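Local coordinates for protein brefeldin A esterase (Bacillus subtilis, PDB 1JKM) that probably hydrolyses the lactone ester of the macrolide brefeldin A, as a serine hydrolase of the alpha/beta hydrolase family related to mammalian hormone-sensitive lipase, at residues 157-161 against 262-266; 204-208 against 272-276; 212-217 against 286-290. All blocks are in the same frame, centred on the assembly; numbering follows the deposited sequence.

Contact 1: residues 157-161 against 262-266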
loop_
_atom_site.group_PDB
_atom_site.type_symbol
_atom_site.label_atom_id
_atom_site.label_comp_id
_atom_site.label_asym_id
_atom_site.label_seq_id
_atom_site.Cartn_x
_atom_site.Cartn_y
_atom_site.Cartn_z
ATOM N N GLY B 157 -23.385 -31.601 2.995
ATOM C CA GLY B 157 -24.347 -31.533 1.882
ATOM C C GLY B 157 -23.890 -30.665 0.717
ATOM O O GLY B 157 -23.474 -29.527 0.968
ATOM N N HIS B 158 -23.944 -31.215 -0.493
ATOM C CA HIS B 158 -23.630 -30.474 -1.723
ATOM C C HIS B 158 -24.872 -29.715 -2.160
ATOM O O HIS B 158 -25.968 -30.292 -2.073
ATOM C CB HIS B 158 -23.196 -31.402 -2.832
ATOM C CG HIS B 158 -22.588 -30.997 -4.117
ATOM N ND1 HIS B 158 -22.099 -29.745 -4.457
ATOM C CD2 HIS B 158 -22.371 -31.768 -5.226
ATOM C CE1 HIS B 158 -21.620 -29.759 -5.687
ATOM N NE2 HIS B 158 -21.772 -30.986 -6.181
ATOM N N HIS B 159 -24.761 -28.427 -2.504
ATOM C CA HIS B 159 -25.930 -27.658 -2.916
ATOM C C HIS B 159 -25.625 -26.814 -4.153
ATOM O O HIS B 159 -25.506 -25.594 -4.061
ATOM C CB HIS B 159 -26.524 -26.732 -1.855
ATOM C CG HIS B 159 -26.807 -27.365 -0.535
ATOM N ND1 HIS B 159 -25.891 -27.291 0.506
ATOM C CD2 HIS B 159 -27.848 -28.097 -0.078
ATOM C CE1 HIS B 159 -26.382 -27.939 1.546
ATOM N NE2 HIS B 159 -27.561 -28.431 1.219
ATOM N N PRO B 160 -25.464 -27.466 -5.288
ATOM C CA PRO B 160 -25.127 -26.792 -6.530
ATOM C C PRO B 160 -26.267 -25.914 -7.046
ATOM O O PRO B 160 -27.351 -25.764 -6.499
ATOM C CB PRO B 160 -24.796 -27.974 -7.444
ATOM C CG PRO B 160 -25.781 -29.019 -6.998
ATOM C CD PRO B 160 -25.680 -28.927 -5.497
ATOM N N PHE B 161 -25.971 -25.166 -8.104
ATOM C CA PHE B 161 -26.921 -24.220 -8.699
ATOM C C PHE B 161 -28.205 -25.004 -9.020
ATOM O O PHE B 161 -28.019 -26.075 -9.591
ATOM C CB PHE B 161 -26.267 -23.779 -10.005
ATOM C CG PHE B 161 -27.159 -22.881 -10.814
ATOM C CD1 PHE B 161 -27.187 -21.518 -10.543
ATOM C CD2 PHE B 161 -27.978 -23.405 -11.810
ATOM C CE1 PHE B 161 -28.002 -20.680 -11.279
ATOM C CE2 PHE B 161 -28.793 -22.551 -12.536
ATOM C CZ PHE B 161 -28.808 -21.198 -12.277
ATOM N N ALA B 262 -17.780 -27.335 -8.412
ATOM C CA ALA B 262 -18.722 -27.546 -7.322
ATOM C C ALA B 262 -20.047 -26.834 -7.566
ATOM O O ALA B 262 -21.102 -27.318 -7.143
ATOM C CB ALA B 262 -18.096 -27.081 -6.007
ATOM N N TYR B 263 -20.054 -25.666 -8.221
ATOM C CA TYR B 263 -21.290 -24.913 -8.390
ATOM C C TYR B 263 -22.134 -25.552 -9.522
ATOM O O TYR B 263 -23.346 -25.487 -9.442
ATOM C CB TYR B 263 -21.029 -23.467 -8.813
ATOM C CG TYR B 263 -22.174 -22.495 -8.629
ATOM C CD1 TYR B 263 -22.789 -22.266 -7.441
ATOM C CD2 TYR B 263 -22.549 -21.729 -9.737
ATOM C CE1 TYR B 263 -23.826 -21.363 -7.235
ATOM C CE2 TYR B 263 -23.580 -20.821 -9.574
ATOM C CZ TYR B 263 -24.187 -20.635 -8.373
ATOM O OH TYR B 263 -25.195 -19.721 -8.267
ATOM N N ASP B 264 -21.470 -26.062 -10.539
ATOM C CA ASP B 264 -22.187 -26.599 -11.721
ATOM C C ASP B 264 -21.535 -27.899 -12.165
ATOM O O ASP B 264 -20.661 -27.909 -13.027
ATOM C CB ASP B 264 -22.155 -25.563 -12.837
ATOM C CG ASP B 264 -22.863 -25.962 -14.128
ATOM O OD1 ASP B 264 -23.781 -26.796 -14.119
ATOM O OD2 ASP B 264 -22.519 -25.436 -15.209
ATOM N N PRO B 265 -21.779 -28.994 -11.434
ATOM C CA PRO B 265 -20.953 -30.190 -11.530
ATOM C C PRO B 265 -21.032 -30.865 -12.895
ATOM O O PRO B 265 -20.023 -31.345 -13.422
ATOM C CB PRO B 265 -21.419 -31.082 -10.406
ATOM C CG PRO B 265 -22.520 -30.401 -9.694
ATOM C CD PRO B 265 -22.665 -29.026 -10.252
ATOM N N THR B 266 -22.174 -30.726 -13.591
ATOM C CA THR B 266 -22.292 -31.265 -14.945
ATOM C C THR B 266 -21.690 -30.331 -15.982
ATOM O O THR B 266 -21.349 -30.818 -17.062
ATOM C CB THR B 266 -23.756 -31.453 -15.381
ATOM O OG1 THR B 266 -24.157 -30.211 -15.982
ATOM C CG2 THR B 266 -24.655 -31.719 -14.193
#
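Phe161 N donates to Tyr263 O at 3.0 Å, and this hydrogen bond joins the extended chain of 157-161 to the last turn of helix 253-263. It is nearly straight, 175° at the hydrogen, and the N-H reaches the oxygen in the carbonyl plane. Asp264 is the first residue past the helix to leave helical backbone angles, so the bond is made right where the helix gives out. The same oxygen also has Pro160 CB beside it, so the carbonyl is met by one N-H and by aliphatic carbon.

Beyond the bond the two aromatic side chains cross. With CG anti to the backbone N (chi1 175°), Phe161 carries its CB over one face of the Tyr263 ring, 4.1 Å from the ring centroid and close to the ring normal. The phenyl group then turns an edge toward that face in an offset edge-to-face pair, planes at 64° and centroids 5.7 Å apart. Phe161 CD1 is the leading atom, 3.8 Å from Tyr263 CE2, and Tyr263 OH lies in the plane of the phenyl ring at its edge. The prolines pack alongside: Pro160 CB rests on Pro265 CD at 3.7 Å, and Pro265 CG lies 3.6 Å from His158 NE2, imidazole and pyrrolidine passing antiparallel to one another. Pro160 CD lies over one face of the imidazole, whose ND1 is hydrogen-bonded to Ala152 O.

Around the pair, His269 meets the Phe161 ring, and Leu52 of helix 48-68 touches both His158 and Ala262. The single straight bond probably helps to fix the register of the loop against the helix end; the rest is aromatic and proline packing, with no salt bridge across it, and it buries Ala262 O without a hydrogen-bonding partner in the model.

Contact 2: residues 204-208 against 272-276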
loop_
_atom_site.group_PDB
_atom_site.type_symbol
_atom_site.label_atom_id
_atom_site.label_comp_id
_atom_site.label_asym_id
_atom_site.label_seq_id
_atom_site.Cartn_x
_atom_site.Cartn_y
_atom_site.Cartn_z
ATOM N N LEU B 204 -31.478 -10.777 -11.946
ATOM C CA LEU B 204 -31.902 -11.296 -13.235
ATOM C C LEU B 204 -33.085 -12.259 -13.050
ATOM O O LEU B 204 -34.037 -12.209 -13.822
ATOM C CB LEU B 204 -30.762 -12.029 -13.922
ATOM C CG LEU B 204 -29.577 -11.150 -14.345
ATOM C CD1 LEU B 204 -28.456 -12.008 -14.907
ATOM C CD2 LEU B 204 -30.000 -10.067 -15.334
ATOM N N LEU B 205 -33.037 -13.045 -11.986
ATOM C CA LEU B 205 -34.088 -13.969 -11.627
ATOM C C LEU B 205 -35.344 -13.253 -11.174
ATOM O O LEU B 205 -36.442 -13.576 -11.661
ATOM C CB LEU B 205 -33.649 -14.929 -10.531
ATOM C CG LEU B 205 -33.777 -16.440 -10.691
ATOM C CD1 LEU B 205 -34.271 -17.040 -9.378
ATOM C CD2 LEU B 205 -34.653 -16.903 -11.841
ATOM N N ALA B 206 -35.243 -12.219 -10.350
ATOM C CA ALA B 206 -36.382 -11.400 -10.012
ATOM C C ALA B 206 -37.025 -10.831 -11.283
ATOM O O ALA B 206 -38.259 -10.895 -11.360
ATOM C CB ALA B 206 -36.043 -10.285 -9.033
ATOM N N LYS B 207 -36.248 -10.354 -12.253
ATOM C CA LYS B 207 -36.819 -9.876 -13.493
ATOM C C LYS B 207 -37.594 -10.962 -14.268
ATOM O O LYS B 207 -38.625 -10.675 -14.873
ATOM C CB LYS B 207 -35.766 -9.297 -14.429
ATOM C CG LYS B 207 -36.364 -8.688 -15.691
ATOM C CD LYS B 207 -35.366 -7.830 -16.448
ATOM C CE LYS B 207 -34.960 -8.499 -17.748
ATOM N NZ LYS B 207 -35.070 -7.591 -18.913
ATOM N N ARG B 208 -37.044 -12.165 -14.334
ATOM C CA ARG B 208 -37.711 -13.268 -15.001
ATOM C C ARG B 208 -39.026 -13.635 -14.329
ATOM O O ARG B 208 -40.013 -13.868 -15.036
ATOM C CB ARG B 208 -36.800 -14.490 -15.020
ATOM C CG ARG B 208 -35.691 -14.273 -16.033
ATOM C CD ARG B 208 -34.926 -15.594 -16.162
ATOM N NE ARG B 208 -33.876 -15.382 -17.161
ATOM C CZ ARG B 208 -33.111 -16.395 -17.531
ATOM N NH1 ARG B 208 -33.344 -17.573 -16.960
ATOM N NH2 ARG B 208 -32.177 -16.139 -18.422
ATOM N N ASP B 272 -25.252 -20.223 -18.994
ATOM C CA ASP B 272 -26.454 -19.709 -18.367
ATOM C C ASP B 272 -26.170 -18.452 -17.545
ATOM O O ASP B 272 -25.624 -18.544 -16.443
ATOM C CB ASP B 272 -27.007 -20.808 -17.458
ATOM C CG ASP B 272 -28.270 -20.511 -16.724
ATOM O OD1 ASP B 272 -28.734 -19.352 -16.699
ATOM O OD2 ASP B 272 -28.882 -21.429 -16.111
ATOM N N PRO B 273 -26.813 -17.348 -17.892
ATOM C CA PRO B 273 -26.633 -16.063 -17.229
ATOM C C PRO B 273 -27.077 -16.028 -15.789
ATOM O O PRO B 273 -26.572 -15.173 -15.049
ATOM C CB PRO B 273 -27.503 -15.082 -18.034
ATOM C CG PRO B 273 -28.413 -15.978 -18.812
ATOM C CD PRO B 273 -27.477 -17.111 -19.208
ATOM N N ILE B 274 -28.004 -16.898 -15.346
ATOM C CA ILE B 274 -28.306 -16.925 -13.910
ATOM C C ILE B 274 -27.176 -17.530 -13.100
ATOM O O ILE B 274 -27.074 -17.281 -11.880
ATOM C CB ILE B 274 -29.643 -17.647 -13.645
ATOM C CG1 ILE B 274 -30.694 -17.093 -14.616
ATOM C CG2 ILE B 274 -30.084 -17.526 -12.196
ATOM C CD1 ILE B 274 -31.181 -15.698 -14.339
ATOM N N ALA B 275 -26.424 -18.446 -13.664
ATOM C CA ALA B 275 -25.256 -19.010 -13.023
ATOM C C ALA B 275 -24.060 -18.069 -13.198
ATOM O O ALA B 275 -23.258 -17.887 -12.275
ATOM C CB ALA B 275 -24.843 -20.355 -13.639
ATOM N N TRP B 276 -23.867 -17.615 -14.442
ATOM C CA TRP B 276 -22.671 -16.892 -14.840
ATOM C C TRP B 276 -23.111 -15.668 -15.659
ATOM O O TRP B 276 -23.144 -15.627 -16.885
ATOM C CB TRP B 276 -21.651 -17.724 -15.654
ATOM C CG TRP B 276 -21.215 -18.953 -14.910
ATOM C CD1 TRP B 276 -21.596 -20.245 -15.208
ATOM C CD2 TRP B 276 -20.378 -19.032 -13.749
ATOM N NE1 TRP B 276 -21.038 -21.120 -14.302
ATOM C CE2 TRP B 276 -20.279 -20.397 -13.394
ATOM C CE3 TRP B 276 -19.699 -18.077 -12.969
ATOM C CZ2 TRP B 276 -19.538 -20.834 -12.309
ATOM C CZ3 TRP B 276 -18.950 -18.524 -11.886
ATOM C CH2 TRP B 276 -18.872 -19.888 -11.558
HETATM O O HOH W 1 -31.317 -19.072 -17.900
#
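The end of helix 194-208 faces a single irregular turn, 273-275, whose residues have helical backbone angles without regular helical bonding, and the chains come nearest at Leu204 and Ile274, CA atoms 6.7 Å apart. Ile274 carries the contact. With CG1 anti to the carbonyl carbon, chi1 -48° points that branch at the helix, and CD1 at its end meets Leu204 CB at 3.7 Å; the other branch, CG2, approaches Leu205 CG at 4.1 Å, the two side chains crossing at about a right angle.

Arg208 comes from the opposite direction, its chain extended from CG to NE, and lays its guanidinium flat over the isoleucine. Ile274 CD1 sits beneath the centre of that plane, 3.8 Å from Arg208 CZ, and Ile274 CG1 is 3.6 Å from Arg208 NH1. Pro273 CG approaches NH2 obliquely, while Leu204 CD1 reaches Pro273 O.

At the guanidinium edge a water lies in the plane, accepting from Arg208 NH1 at 2.7 Å and donating to Asp272 OD1 at 2.9 Å. The opposite charges are thus bridged by water and not in direct contact, and Arg208 NH2 has its own salt bridge to Glu284. Asp272 OD1 also accepts from Ile274 N at 2.9 Å, the donor above the carboxylate plane. The salt bridge to Glu284, the water at NH1 and the face against Ile274 would together restrain rotation of the guanidinium.

Phe161 touches Asp272 and Ile274, and Glu166 of helix 163-177 touches Leu205. The bond from Ile274 N closes an Asx turn at Asp272, here packed against the C-terminal end of the helix that connects the adjacent parallel strands 184-192 and 217-221, a beta-alpha-beta crossover of the alpha/beta hydrolase fold.

Contact 3: residues 212-217 against 286-290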
loop_
_atom_site.group_PDB
_atom_site.type_symbol
_atom_site.label_atom_id
_atom_site.label_comp_id
_atom_site.label_asym_id
_atom_site.label_seq_id
_atom_site.Cartn_x
_atom_site.Cartn_y
_atom_site.Cartn_z
ATOM N N LEU B 212 -39.075 -7.572 -10.384
ATOM C CA LEU B 212 -38.013 -6.571 -10.481
ATOM C C LEU B 212 -38.282 -5.349 -9.614
ATOM O O LEU B 212 -37.336 -4.745 -9.057
ATOM C CB LEU B 212 -37.767 -6.148 -11.914
ATOM C CG LEU B 212 -36.345 -6.105 -12.472
ATOM C CD1 LEU B 212 -36.217 -5.186 -13.665
ATOM C CD2 LEU B 212 -35.306 -5.793 -11.411
ATOM N N ASP B 213 -39.536 -5.005 -9.321
ATOM C CA ASP B 213 -39.839 -3.916 -8.405
ATOM C C ASP B 213 -39.364 -4.083 -6.980
ATOM O O ASP B 213 -39.464 -3.170 -6.144
ATOM C CB ASP B 213 -41.372 -3.697 -8.405
ATOM C CG ASP B 213 -42.046 -4.961 -7.886
ATOM O OD1 ASP B 213 -42.109 -5.929 -8.677
ATOM O OD2 ASP B 213 -42.476 -4.969 -6.717
ATOM N N ALA B 214 -38.924 -5.266 -6.554
ATOM C CA ALA B 214 -38.431 -5.518 -5.226
ATOM C C ALA B 214 -37.035 -4.847 -5.065
ATOM O O ALA B 214 -36.668 -4.655 -3.917
ATOM C CB ALA B 214 -38.289 -7.020 -4.978
ATOM N N ILE B 215 -36.324 -4.564 -6.149
ATOM C CA ILE B 215 -34.914 -4.156 -6.066
ATOM C C ILE B 215 -34.756 -2.747 -6.641
ATOM O O ILE B 215 -34.934 -2.497 -7.825
ATOM C CB ILE B 215 -34.023 -5.144 -6.863
ATOM C CG1 ILE B 215 -34.058 -6.517 -6.166
ATOM C CG2 ILE B 215 -32.579 -4.669 -7.007
ATOM C CD1 ILE B 215 -33.704 -7.695 -7.023
ATOM N N ASP B 216 -34.322 -1.808 -5.811
ATOM C CA ASP B 216 -34.091 -0.417 -6.170
ATOM C C ASP B 216 -32.685 -0.152 -6.736
ATOM O O ASP B 216 -32.592 0.660 -7.669
ATOM C CB ASP B 216 -34.294 0.474 -4.937
ATOM C CG ASP B 216 -35.729 0.391 -4.418
ATOM O OD1 ASP B 216 -36.647 0.580 -5.245
ATOM O OD2 ASP B 216 -35.925 0.148 -3.218
ATOM N N GLY B 217 -31.777 -1.113 -6.689
ATOM C CA GLY B 217 -30.424 -0.870 -7.237
ATOM C C GLY B 217 -29.487 -1.993 -6.814
ATOM O O GLY B 217 -29.871 -2.821 -5.951
ATOM N N ARG B 286 -31.576 -5.123 -20.429
ATOM C CA ARG B 286 -32.509 -4.015 -20.606
ATOM C C ARG B 286 -33.505 -3.878 -19.497
ATOM O O ARG B 286 -34.084 -4.854 -19.017
ATOM C CB ARG B 286 -33.157 -4.245 -21.999
ATOM C CG ARG B 286 -33.145 -3.029 -22.900
ATOM C CD ARG B 286 -32.955 -3.344 -24.372
ATOM N NE ARG B 286 -31.651 -2.916 -24.861
ATOM C CZ ARG B 286 -30.949 -3.378 -25.884
ATOM N NH1 ARG B 286 -31.410 -4.370 -26.643
ATOM N NH2 ARG B 286 -29.756 -2.854 -26.177
ATOM N N GLY B 287 -33.757 -2.654 -18.996
ATOM C CA GLY B 287 -34.729 -2.384 -17.954
ATOM C C GLY B 287 -34.322 -2.622 -16.505
ATOM O O GLY B 287 -35.071 -2.373 -15.565
ATOM N N LEU B 288 -33.091 -3.082 -16.257
ATOM C CA LEU B 288 -32.608 -3.192 -14.863
ATOM C C LEU B 288 -32.524 -1.839 -14.175
ATOM O O LEU B 288 -32.342 -0.796 -14.808
ATOM C CB LEU B 288 -31.244 -3.885 -14.953
ATOM C CG LEU B 288 -31.238 -5.332 -15.429
ATOM C CD1 LEU B 288 -29.845 -5.942 -15.394
ATOM C CD2 LEU B 288 -32.189 -6.208 -14.588
ATOM N N PRO B 289 -32.581 -1.808 -12.856
ATOM C CA PRO B 289 -32.379 -0.623 -12.054
ATOM C C PRO B 289 -30.860 -0.288 -11.985
ATOM O O PRO B 289 -30.029 -0.977 -12.558
ATOM C CB PRO B 289 -32.915 -0.997 -10.690
ATOM C CG PRO B 289 -32.638 -2.470 -10.600
ATOM C CD PRO B 289 -32.627 -3.005 -11.985
ATOM N N PRO B 290 -30.605 0.863 -11.444
ATOM C CA PRO B 290 -29.215 1.432 -11.502
ATOM C C PRO B 290 -28.227 0.479 -10.873
ATOM O O PRO B 290 -28.551 -0.109 -9.848
ATOM C CB PRO B 290 -29.325 2.728 -10.739
ATOM C CG PRO B 290 -30.779 3.110 -11.038
ATOM C CD PRO B 290 -31.492 1.792 -10.716
#
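Apolar packing joins Leu212 to the second loop. Its two methyl groups split the work: CD2 lies 3.9 Å from Pro289 CD, the leucine and the proline ring meeting at a slant. CD1 packs against Leu288 CD2 while resting 3.6 Å from Gly287 O. A chi1 of -131°, off the staggered values, swings the isopropyl end to the second loop, where CD1 and CD2 meet different residues. Farther along, Ile215 CG2 meets Pro289 CG at 4.2 Å, so the proline ring is touched at CD by one aliphatic side chain and at CG by another.

Backbone carbonyls form the second set of contacts, and the prolines turn carbon toward them. Ile215 O lies 3.6 Å from Pro289 CG. Asp216 O sits against both rings, 3.5 Å from Pro289 CB and 3.4 Å from Pro290 CD.

These loops lead into the neighbouring parallel strands 217-221 and 291-296 of the central sheet of the alpha/beta hydrolase fold, and the contact lies near the N-terminal ends of the two strands. Gly217 and Pro290 have their CA atoms 5.0 Å apart, and a backbone bond pairs Pro290 with Val218 beside them, next to the sheet.

A weak CA-H...O contact makes up the third kind: Gly217 CA approaches Pro290 O at 3.3 Å, with an angle of 123° at the hydrogen, well away from straight. No conventional hydrogen bond crosses between the segments.

The charged group has its partners outside the two loops. Asp216, whose CB points away from 286-290, forms salt bridges through OD1 with Arg361 and through OD2 with Arg179, and OD2 also accepts from Val187 N. Next to the apolar patch, Thr203 of helix 194-208 touches both Leu212 and Ile215.

Overall arrangement
Along the chain the first segments of contacts 1, 2 and 3 (157-161, 204-208, 212-217) all precede the second ones (262-266, 272-276, 286-290), in the same order, so their segments alternate. Contact 1 and contact 2 have centres about 17 Å apart and touch where Phe161 packs on Ile274 and Ala275. Contacts 2 and 3, about 13 Å between centres, meet through Lys207, whose NZ probably hydrogen-bonds Arg286 O. Contacts 1 and 3 do not touch, their nearest atoms about 15 Å apart. Together they fasten the chain between helix 253-263 and strand 291-296 onto the earlier part of the alpha/beta hydrolase domain; contact 2 sits on helix 194-208, contact 3 on the following loop.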